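Local atomic coordinates of aminopeptidase N (Francisella tularensis subsp. tularensis, PDB entry 5DLL), a protein that probably degrades intracellular peptides as a zinc-dependent M1 family aminopeptidase, releasing N-terminal amino acids, preferably alanine, from peptides, amides and arylamides. Residues N578-L586 against S635-L643; F590-H599 against L643-V654. One frame throughout, in Å; residues are numbered along the deposited sequence.

Contact 1. Residues N578-L586 against S635-L643; sequences NIILNNADL and SRKNVVNQL
I580, V639 and L586 make the apolar centre between the end of helix 565-581, with the loop that follows it, and helix 629-646. The CD1 methyl of I580 lies against the backbone of helix 629-646 at R636 CA and meets V639 CG2 at 3.5 Å, the two side chains crossing at about a right angle. The other branch of V639, CG1, touches I579 CG2 at 3.9 Å. Further along, L586 crosses L643, CD2 against CD2.

Polar groups frame this core. S635 carries its hydroxyl anti to the backbone N (chi1 -179°), which brings OG to I580 O at 2.7 Å, in the carbonyl plane and on a lone pair. That oxygen also accepts a bond from N583 N. N583, with positive phi, closes helix 565-581 in a Schellman motif; the serine thus bonds the last turn of the helix. At the outer edge Q642 reaches over the loop with an extended chain: its OE1 takes a weak, bent bond from L586 N (3.5 Å, 143°), while its NE2 stands 3.6 Å from D585 OD1, amide and carboxylate planes 53° apart.

R636 turns its guanidinium elsewhere, bonding the backbone oxygens of I614 and P615. Helix 617-621 packs on I580 through I620, and L591 of helix 588-598 covers both L586 and L643.

Contact 2. Residues F590-H599 against L643-V654; sequences FLNAFKSILH and LADKLKDDWLAV
F594 and W651 meet rim to rim, F594 CE2 lying 3.6 Å from W651 CH2, and each ring offers a face to a leucine from the other segment. Both segments belong to the helical C-terminal domain, assigned to an ARM-repeat family, and helices 590-598 and 648-654 run nearly parallel, at 10° with axes 11.1 Å apart, consistent with an alpha-solenoid. L643 CD2 sits over one face of F594, 4.0 Å from the ring centroid in a CH-pi contact, while L647 CD1 comes to that ring's edge. L598 CD2 lies over one face of W651, 4.2 Å from the centroid of its six-membered ring and 21° off the normal.

L591 CD1 lies across the aliphatic chain of K646 at one end of the contact; L598 CD1 meets V654 CG2 at the other. Along one flank D650 OD2 gathers two donors: H599 NE2 reaches it at 2.9 Å, with OD2 in the imidazole plane but met on the anti side of the carboxylate and tilted out of its plane, and K595, bent near its tip, brings NZ to 3.5 Å in a salt bridge. Y683 stacks on W651, and L612 packs on F594 and W651. W651 NE1 spans the break between helices 629-646 and 648-658, giving its hydrogen to L643 O at 2.9 Å from the carbonyl face opposite that used by L647 N.

Overall arrangement
The two contacts are neighbours, their centres about 15 Å apart, in the helical C-terminal domain, over 30 Å from the centre of the chain and away from the zinc site. Helix 629-646 serves both, and L643 is common to them. Along the chain the order is 578-586, 590-599, 635-643, 643-654, so the segments alternate: consecutive helices 565-581 and 588-598 are laid against helix 629-646 and, past the break at L647, helix 648-658. The contacts join directly where L586 CD2 meets L591 CD2 at 3.4 Å. Together they make one continuous interface between these two pairs of helices, built without any strand.

Contact 1. Residues N578-L586 against S635-L643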
loop_
_atom_site.group_PDB
_atom_site.type_symbol
_atom_site.label_atom_id
_atom_site.label_comp_id
_atom_site.label_asym_id
_atom_site.label_seq_id
_atom_site.Cartn_x
_atom_site.Cartn_y
_atom_site.Cartn_z
ATOM N N ASN A 578 -28.272 -2.931 -4.319
ATOM C CA ASN A 578 -29.622 -2.361 -4.276
ATOM C C ASN A 578 -30.715 -3.413 -4.050
ATOM O O ASN A 578 -31.764 -3.107 -3.486
ATOM C CB ASN A 578 -29.909 -1.552 -5.543
ATOM C CG ASN A 578 -29.055 -0.296 -5.640
ATOM O OD1 ASN A 578 -28.443 0.141 -4.656
ATOM N ND2 ASN A 578 -29.008 0.294 -6.830
ATOM N N ILE A 579 -30.458 -4.645 -4.484
ATOM C CA ILE A 579 -31.334 -5.779 -4.178
ATOM C C ILE A 579 -31.366 -6.055 -2.675
ATOM O O ILE A 579 -32.429 -6.307 -2.104
ATOM C CB ILE A 579 -30.876 -7.059 -4.929
ATOM C CG1 ILE A 579 -31.157 -6.936 -6.436
ATOM C CG2 ILE A 579 -31.538 -8.313 -4.361
ATOM C CD1 ILE A 579 -32.613 -7.094 -6.831
ATOM N N ILE A 580 -30.196 -5.997 -2.045
ATOM C CA ILE A 580 -30.050 -6.329 -0.627
ATOM C C ILE A 580 -30.788 -5.314 0.251
ATOM O O ILE A 580 -31.524 -5.696 1.168
ATOM C CB ILE A 580 -28.561 -6.372 -0.206
ATOM C CG1 ILE A 580 -27.778 -7.391 -1.060
ATOM C CG2 ILE A 580 -28.424 -6.660 1.289
ATOM C CD1 ILE A 580 -27.604 -8.766 -0.459
ATOM N N LEU A 581 -30.594 -4.028 -0.043
ATOM C CA LEU A 581 -31.180 -2.943 0.757
ATOM C C LEU A 581 -32.707 -2.913 0.679
ATOM O O LEU A 581 -33.372 -2.547 1.646
ATOM C CB LEU A 581 -30.609 -1.583 0.334
ATOM C CG LEU A 581 -29.094 -1.391 0.467
ATOM C CD1 LEU A 581 -28.705 -0.001 -0.013
ATOM C CD2 LEU A 581 -28.620 -1.621 1.896
ATOM N N ASN A 582 -33.256 -3.313 -0.465
ATOM C CA ASN A 582 -34.705 -3.431 -0.623
ATOM C C ASN A 582 -35.270 -4.727 -0.032
ATOM O O ASN A 582 -36.476 -4.964 -0.122
ATOM C CB ASN A 582 -35.094 -3.338 -2.106
ATOM C CG ASN A 582 -34.599 -2.061 -2.771
ATOM O OD1 ASN A 582 -34.197 -2.074 -3.935
ATOM N ND2 ASN A 582 -34.619 -0.954 -2.035
ATOM N N ASN A 583 -34.415 -5.557 0.575
ATOM C CA ASN A 583 -34.811 -6.882 1.067
ATOM C C ASN A 583 -35.522 -7.677 -0.033
ATOM O O ASN A 583 -36.447 -8.449 0.232
ATOM C CB ASN A 583 -35.697 -6.762 2.320
ATOM C CG ASN A 583 -34.958 -6.173 3.512
ATOM O OD1 ASN A 583 -35.268 -5.074 3.971
ATOM N ND2 ASN A 583 -33.979 -6.907 4.023
ATOM N N ALA A 584 -35.065 -7.485 -1.268
ATOM C CA ALA A 584 -35.773 -7.972 -2.446
ATOM C C ALA A 584 -35.375 -9.398 -2.798
ATOM O O ALA A 584 -34.260 -9.838 -2.497
ATOM C CB ALA A 584 -35.506 -7.051 -3.629
ATOM N N ASP A 585 -36.300 -10.114 -3.437
ATOM C CA ASP A 585 -36.012 -11.428 -4.005
ATOM C C ASP A 585 -35.203 -11.253 -5.282
ATOM O O ASP A 585 -35.064 -10.142 -5.801
ATOM C CB ASP A 585 -37.306 -12.200 -4.301
ATOM C CG ASP A 585 -37.990 -12.715 -3.042
ATOM O OD1 ASP A 585 -37.290 -13.014 -2.050
ATOM O OD2 ASP A 585 -39.235 -12.837 -3.054
ATOM N N LEU A 586 -34.677 -12.362 -5.787
ATOM C CA LEU A 586 -33.745 -12.333 -6.907
ATOM C C LEU A 586 -34.478 -12.304 -8.254
ATOM O O LEU A 586 -35.313 -13.163 -8.542
ATOM C CB LEU A 586 -32.808 -13.539 -6.821
ATOM C CG LEU A 586 -31.413 -13.402 -7.429
ATOM C CD1 LEU A 586 -30.662 -12.208 -6.850
ATOM C CD2 LEU A 586 -30.637 -14.691 -7.200
ATOM N N SER A 635 -30.591 -10.334 4.664
ATOM C CA SER A 635 -30.886 -10.084 3.260
ATOM C C SER A 635 -29.799 -10.645 2.339
ATOM O O SER A 635 -30.105 -11.156 1.265
ATOM C CB SER A 635 -31.044 -8.583 3.028
ATOM O OG SER A 635 -31.360 -8.302 1.679
ATOM N N ARG A 636 -28.538 -10.541 2.758
ATOM C CA ARG A 636 -27.410 -11.085 1.992
ATOM C C ARG A 636 -27.375 -12.604 2.044
ATOM O O ARG A 636 -27.053 -13.256 1.054
ATOM C CB ARG A 636 -26.073 -10.523 2.496
ATOM C CG ARG A 636 -24.881 -10.893 1.622
ATOM C CD ARG A 636 -23.577 -10.338 2.164
ATOM N NE ARG A 636 -22.434 -10.656 1.305
ATOM C CZ ARG A 636 -21.786 -11.823 1.283
ATOM N NH1 ARG A 636 -22.159 -12.834 2.064
ATOM N NH2 ARG A 636 -20.751 -11.983 0.462
ATOM N N LYS A 637 -27.692 -13.167 3.203
ATOM C CA LYS A 637 -27.770 -14.613 3.344
ATOM C C LYS A 637 -28.849 -15.153 2.406
ATOM O O LYS A 637 -28.682 -16.215 1.810
ATOM C CB LYS A 637 -28.071 -14.987 4.797
ATOM C CG LYS A 637 -27.885 -16.456 5.135
ATOM C CD LYS A 637 -28.003 -16.676 6.638
ATOM C CE LYS A 637 -28.071 -18.154 6.993
ATOM N NZ LYS A 637 -26.878 -18.908 6.516
ATOM N N ASN A 638 -29.936 -14.393 2.263
ATOM C CA ASN A 638 -31.064 -14.779 1.418
ATOM C C ASN A 638 -30.705 -14.861 -0.057
ATOM O O ASN A 638 -30.976 -15.874 -0.697
ATOM C CB ASN A 638 -32.235 -13.812 1.605
ATOM C CG ASN A 638 -33.490 -14.275 0.896
ATOM O OD1 ASN A 638 -33.837 -15.456 0.927
ATOM N ND2 ASN A 638 -34.183 -13.344 0.252
ATOM N N VAL A 639 -30.098 -13.808 -0.599
ATOM C CA VAL A 639 -29.736 -13.804 -2.022
ATOM C C VAL A 639 -28.607 -14.784 -2.337
ATOM O O VAL A 639 -28.626 -15.434 -3.385
ATOM C CB VAL A 639 -29.374 -12.400 -2.559
ATOM C CG1 VAL A 639 -30.490 -11.409 -2.256
ATOM C CG2 VAL A 639 -28.043 -11.910 -2.009
ATOM N N VAL A 640 -27.635 -14.895 -1.433
ATOM C CA VAL A 640 -26.518 -15.823 -1.620
ATOM C C VAL A 640 -27.028 -17.264 -1.612
ATOM O O VAL A 640 -26.555 -18.092 -2.391
ATOM C CB VAL A 640 -25.394 -15.597 -0.573
ATOM C CG1 VAL A 640 -24.475 -16.808 -0.448
ATOM C CG2 VAL A 640 -24.584 -14.356 -0.936
ATOM N N ASN A 641 -27.999 -17.551 -0.747
ATOM C CA ASN A 641 -28.638 -18.869 -0.714
ATOM C C ASN A 641 -29.429 -19.181 -1.992
ATOM O O ASN A 641 -29.438 -20.322 -2.452
ATOM C CB ASN A 641 -29.555 -19.003 0.506
ATOM C CG ASN A 641 -30.491 -20.194 0.401
ATOM O OD1 ASN A 641 -31.675 -20.041 0.090
ATOM N ND2 ASN A 641 -29.956 -21.389 0.625
ATOM N N GLN A 642 -30.098 -18.175 -2.553
ATOM C CA GLN A 642 -30.855 -18.359 -3.789
ATOM C C GLN A 642 -29.940 -18.715 -4.962
ATOM O O GLN A 642 -30.158 -19.721 -5.638
ATOM C CB GLN A 642 -31.698 -17.122 -4.111
ATOM C CG GLN A 642 -32.944 -16.999 -3.244
ATOM C CD GLN A 642 -33.902 -15.918 -3.718
ATOM O OE1 GLN A 642 -34.023 -15.656 -4.914
ATOM N NE2 GLN A 642 -34.603 -15.294 -2.774
ATOM N N LEU A 643 -28.910 -17.904 -5.183
ATOM C CA LEU A 643 -27.933 -18.158 -6.249
ATOM C C LEU A 643 -27.299 -19.538 -6.115
ATOM O O LEU A 643 -27.111 -20.242 -7.106
ATOM C CB LEU A 643 -26.826 -17.109 -6.222
ATOM C CG LEU A 643 -27.226 -15.673 -6.564
ATOM C CD1 LEU A 643 -26.164 -14.703 -6.066
ATOM C CD2 LEU A 643 -27.439 -15.521 -8.062
#

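Contact 2. Residues F590-H599 against L643-V654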
loop_
_atom_site.group_PDB
_atom_site.type_symbol
_atom_site.label_atom_id
_atom_site.label_comp_id
_atom_site.label_asym_id
_atom_site.label_seq_id
_atom_site.Cartn_x
_atom_site.Cartn_y
_atom_site.Cartn_z
ATOM N N PHE A 590 -31.838 -10.976 -13.839
ATOM C CA PHE A 590 -30.589 -10.909 -13.078
ATOM C C PHE A 590 -29.872 -12.262 -13.067
ATOM O O PHE A 590 -28.689 -12.340 -13.385
ATOM C CB PHE A 590 -30.862 -10.441 -11.640
ATOM C CG PHE A 590 -29.636 -10.387 -10.770
ATOM C CD1 PHE A 590 -28.771 -9.301 -10.833
ATOM C CD2 PHE A 590 -29.347 -11.421 -9.886
ATOM C CE1 PHE A 590 -27.638 -9.248 -10.035
ATOM C CE2 PHE A 590 -28.216 -11.374 -9.086
ATOM C CZ PHE A 590 -27.360 -10.287 -9.161
ATOM N N LEU A 591 -30.596 -13.317 -12.703
ATOM C CA LEU A 591 -30.050 -14.679 -12.684
ATOM C C LEU A 591 -29.353 -15.073 -13.988
ATOM O O LEU A 591 -28.307 -15.721 -13.965
ATOM C CB LEU A 591 -31.166 -15.689 -12.406
ATOM C CG LEU A 591 -31.693 -15.749 -10.974
ATOM C CD1 LEU A 591 -33.072 -16.390 -10.938
ATOM C CD2 LEU A 591 -30.721 -16.499 -10.076
ATOM N N ASN A 592 -29.945 -14.695 -15.118
ATOM C CA ASN A 592 -29.436 -15.105 -16.426
ATOM C C ASN A 592 -28.227 -14.295 -16.872
ATOM O O ASN A 592 -27.377 -14.811 -17.596
ATOM C CB ASN A 592 -30.542 -15.044 -17.483
ATOM C CG ASN A 592 -31.636 -16.069 -17.240
ATOM O OD1 ASN A 592 -31.361 -17.250 -17.004
ATOM N ND2 ASN A 592 -32.886 -15.623 -17.298
ATOM N N ALA A 593 -28.154 -13.032 -16.456
ATOM C CA ALA A 593 -26.941 -12.227 -16.652
ATOM C C ALA A 593 -25.806 -12.771 -15.776
ATOM O O ALA A 593 -24.645 -12.808 -16.186
ATOM C CB ALA A 593 -27.207 -10.764 -16.332
ATOM N N PHE A 594 -26.168 -13.205 -14.574
ATOM C CA PHE A 594 -25.240 -13.832 -13.631
ATOM C C PHE A 594 -24.717 -15.164 -14.174
ATOM O O PHE A 594 -23.533 -15.472 -14.053
ATOM C CB PHE A 594 -25.964 -14.064 -12.300
ATOM C CG PHE A 594 -25.066 -14.068 -11.098
ATOM C CD1 PHE A 594 -24.645 -12.874 -10.530
ATOM C CD2 PHE A 594 -24.679 -15.262 -10.507
ATOM C CE1 PHE A 594 -23.833 -12.870 -9.409
ATOM C CE2 PHE A 594 -23.870 -15.265 -9.384
ATOM C CZ PHE A 594 -23.445 -14.069 -8.836
ATOM N N LYS A 595 -25.619 -15.944 -14.762
ATOM C CA LYS A 595 -25.288 -17.234 -15.365
ATOM C C LYS A 595 -24.307 -17.086 -16.536
ATOM O O LYS A 595 -23.368 -17.873 -16.672
ATOM C CB LYS A 595 -26.580 -17.921 -15.848
ATOM C CG LYS A 595 -26.407 -19.354 -16.338
ATOM C CD LYS A 595 -27.554 -19.793 -17.244
ATOM C CE LYS A 595 -28.813 -20.154 -16.466
ATOM N NZ LYS A 595 -28.727 -21.505 -15.841
ATOM N N SER A 596 -24.535 -16.081 -17.379
ATOM C CA SER A 596 -23.729 -15.882 -18.584
ATOM C C SER A 596 -22.311 -15.443 -18.243
ATOM O O SER A 596 -21.353 -15.865 -18.892
ATOM C CB SER A 596 -24.383 -14.849 -19.503
ATOM O OG SER A 596 -24.415 -13.574 -18.886
ATOM N N ILE A 597 -22.183 -14.591 -17.229
ATOM C CA ILE A 597 -20.875 -14.195 -16.725
ATOM C C ILE A 597 -20.127 -15.437 -16.232
ATOM O O ILE A 597 -18.947 -15.622 -16.529
ATOM C CB ILE A 597 -20.993 -13.170 -15.576
ATOM C CG1 ILE A 597 -21.608 -11.848 -16.073
ATOM C CG2 ILE A 597 -19.631 -12.915 -14.933
ATOM C CD1 ILE A 597 -20.655 -10.935 -16.816
ATOM N N LEU A 598 -20.833 -16.292 -15.496
ATOM C CA LEU A 598 -20.251 -17.517 -14.941
ATOM C C LEU A 598 -19.711 -18.464 -16.009
ATOM O O LEU A 598 -18.690 -19.115 -15.791
ATOM C CB LEU A 598 -21.281 -18.244 -14.064
ATOM C CG LEU A 598 -20.916 -19.622 -13.505
ATOM C CD1 LEU A 598 -19.681 -19.562 -12.622
ATOM C CD2 LEU A 598 -22.099 -20.190 -12.736
ATOM N N HIS A 599 -20.388 -18.538 -17.152
ATOM C CA HIS A 599 -19.973 -19.431 -18.239
ATOM C C HIS A 599 -19.219 -18.721 -19.369
ATOM O O HIS A 599 -19.032 -19.297 -20.442
ATOM C CB HIS A 599 -21.191 -20.168 -18.810
ATOM C CG HIS A 599 -21.760 -21.198 -17.887
ATOM N ND1 HIS A 599 -21.080 -22.347 -17.547
ATOM C CD2 HIS A 599 -22.946 -21.256 -17.237
ATOM C CE1 HIS A 599 -21.821 -23.068 -16.725
ATOM N NE2 HIS A 599 -22.959 -22.428 -16.522
ATOM N N LEU A 643 -28.910 -17.904 -5.183
ATOM C CA LEU A 643 -27.933 -18.158 -6.249
ATOM C C LEU A 643 -27.299 -19.538 -6.115
ATOM O O LEU A 643 -27.111 -20.242 -7.106
ATOM C CB LEU A 643 -26.826 -17.109 -6.222
ATOM C CG LEU A 643 -27.226 -15.673 -6.564
ATOM C CD1 LEU A 643 -26.164 -14.703 -6.066
ATOM C CD2 LEU A 643 -27.439 -15.521 -8.062
ATOM N N ALA A 644 -26.959 -19.902 -4.881
ATOM C CA ALA A 644 -26.396 -21.215 -4.570
ATOM C C ALA A 644 -27.286 -22.359 -5.041
ATOM O O ALA A 644 -26.787 -23.344 -5.588
ATOM C CB ALA A 644 -26.160 -21.335 -3.072
ATOM N N ASP A 645 -28.595 -22.217 -4.819
ATOM C CA ASP A 645 -29.579 -23.275 -5.096
ATOM C C ASP A 645 -30.055 -23.304 -6.546
ATOM O O ASP A 645 -30.126 -24.374 -7.159
ATOM C CB ASP A 645 -30.797 -23.131 -4.172
ATOM C CG ASP A 645 -30.542 -23.658 -2.765
ATOM O OD1 ASP A 645 -29.658 -24.523 -2.583
ATOM O OD2 ASP A 645 -31.246 -23.215 -1.834
ATOM N N LYS A 646 -30.398 -22.139 -7.089
ATOM C CA LYS A 646 -30.882 -22.057 -8.469
ATOM C C LYS A 646 -29.786 -22.432 -9.465
ATOM O O LYS A 646 -30.022 -23.229 -10.370
ATOM C CB LYS A 646 -31.428 -20.663 -8.785
ATOM C CG LYS A 646 -32.587 -20.239 -7.898
ATOM C CD LYS A 646 -33.499 -19.243 -8.596
ATOM C CE LYS A 646 -34.302 -18.417 -7.602
ATOM N NZ LYS A 646 -34.962 -19.250 -6.557
ATOM N N LEU A 647 -28.590 -21.875 -9.287
ATOM C CA LEU A 647 -27.460 -22.176 -10.167
ATOM C C LEU A 647 -26.556 -23.275 -9.597
ATOM O O LEU A 647 -25.354 -23.291 -9.872
ATOM C CB LEU A 647 -26.630 -20.912 -10.429
ATOM C CG LEU A 647 -27.395 -19.632 -10.783
ATOM C CD1 LEU A 647 -26.429 -18.477 -10.982
ATOM C CD2 LEU A 647 -28.248 -19.831 -12.023
ATOM N N LYS A 648 -27.131 -24.203 -8.831
ATOM C CA LYS A 648 -26.350 -25.242 -8.152
ATOM C C LYS A 648 -25.561 -26.125 -9.121
ATOM O O LYS A 648 -24.397 -26.435 -8.868
ATOM C CB LYS A 648 -27.251 -26.118 -7.278
ATOM C CG LYS A 648 -26.471 -26.967 -6.290
ATOM C CD LYS A 648 -27.377 -27.694 -5.309
ATOM C CE LYS A 648 -26.592 -28.155 -4.089
ATOM N NZ LYS A 648 -27.165 -29.383 -3.472
ATOM N N ASP A 649 -26.201 -26.530 -10.216
ATOM C CA ASP A 649 -25.554 -27.361 -11.236
ATOM C C ASP A 649 -24.407 -26.617 -11.913
ATOM O O ASP A 649 -23.388 -27.222 -12.259
ATOM C CB ASP A 649 -26.564 -27.812 -12.302
ATOM C CG ASP A 649 -27.615 -28.774 -11.758
ATOM O OD1 ASP A 649 -27.369 -29.441 -10.729
ATOM O OD2 ASP A 649 -28.697 -28.866 -12.372
ATOM N N ASP A 650 -24.583 -25.309 -12.097
ATOM C CA ASP A 650 -23.574 -24.465 -12.744
ATOM C C ASP A 650 -22.326 -24.320 -11.875
ATOM O O ASP A 650 -21.205 -24.420 -12.378
ATOM C CB ASP A 650 -24.133 -23.069 -13.052
ATOM C CG ASP A 650 -25.405 -23.107 -13.885
ATOM O OD1 ASP A 650 -26.366 -23.796 -13.476
ATOM O OD2 ASP A 650 -25.446 -22.429 -14.938
ATOM N N TRP A 651 -22.527 -24.074 -10.578
ATOM C CA TRP A 651 -21.415 -23.958 -9.626
ATOM C C TRP A 651 -20.585 -25.239 -9.624
ATOM O O TRP A 651 -19.358 -25.191 -9.624
ATOM C CB TRP A 651 -21.917 -23.667 -8.197
ATOM C CG TRP A 651 -22.715 -22.399 -8.056
ATOM C CD1 TRP A 651 -24.000 -22.282 -7.601
ATOM C CD2 TRP A 651 -22.285 -21.076 -8.378
ATOM N NE1 TRP A 651 -24.396 -20.966 -7.622
ATOM C CE2 TRP A 651 -23.364 -20.204 -8.096
ATOM C CE3 TRP A 651 -21.093 -20.539 -8.873
ATOM C CZ2 TRP A 651 -23.281 -18.826 -8.294
ATOM C CZ3 TRP A 651 -21.011 -19.171 -9.071
ATOM C CH2 TRP A 651 -22.098 -18.331 -8.784
ATOM N N LEU A 652 -21.274 -26.379 -9.618
ATOM C CA LEU A 652 -20.633 -27.695 -9.652
ATOM C C LEU A 652 -19.845 -27.928 -10.943
ATOM O O LEU A 652 -18.732 -28.459 -10.909
ATOM C CB LEU A 652 -21.687 -28.796 -9.488
ATOM C CG LEU A 652 -21.217 -30.246 -9.638
ATOM C CD1 LEU A 652 -20.087 -30.564 -8.671
ATOM C CD2 LEU A 652 -22.383 -31.198 -9.430
ATOM N N ALA A 653 -20.434 -27.540 -12.073
ATOM C CA ALA A 653 -19.813 -27.741 -13.386
ATOM C C ALA A 653 -18.523 -26.936 -13.524
ATOM O O ALA A 653 -17.461 -27.480 -13.851
ATOM C CB ALA A 653 -20.789 -27.363 -14.494
ATOM N N VAL A 654 -18.626 -25.639 -13.255
ATOM C CA VAL A 654 -17.480 -24.742 -13.344
ATOM C C VAL A 654 -16.419 -25.087 -12.294
ATOM O O VAL A 654 -15.230 -24.919 -12.545
ATOM C CB VAL A 654 -17.901 -23.262 -13.223
ATOM C CG1 VAL A 654 -16.683 -22.351 -13.248
ATOM C CG2 VAL A 654 -18.850 -22.882 -14.354
#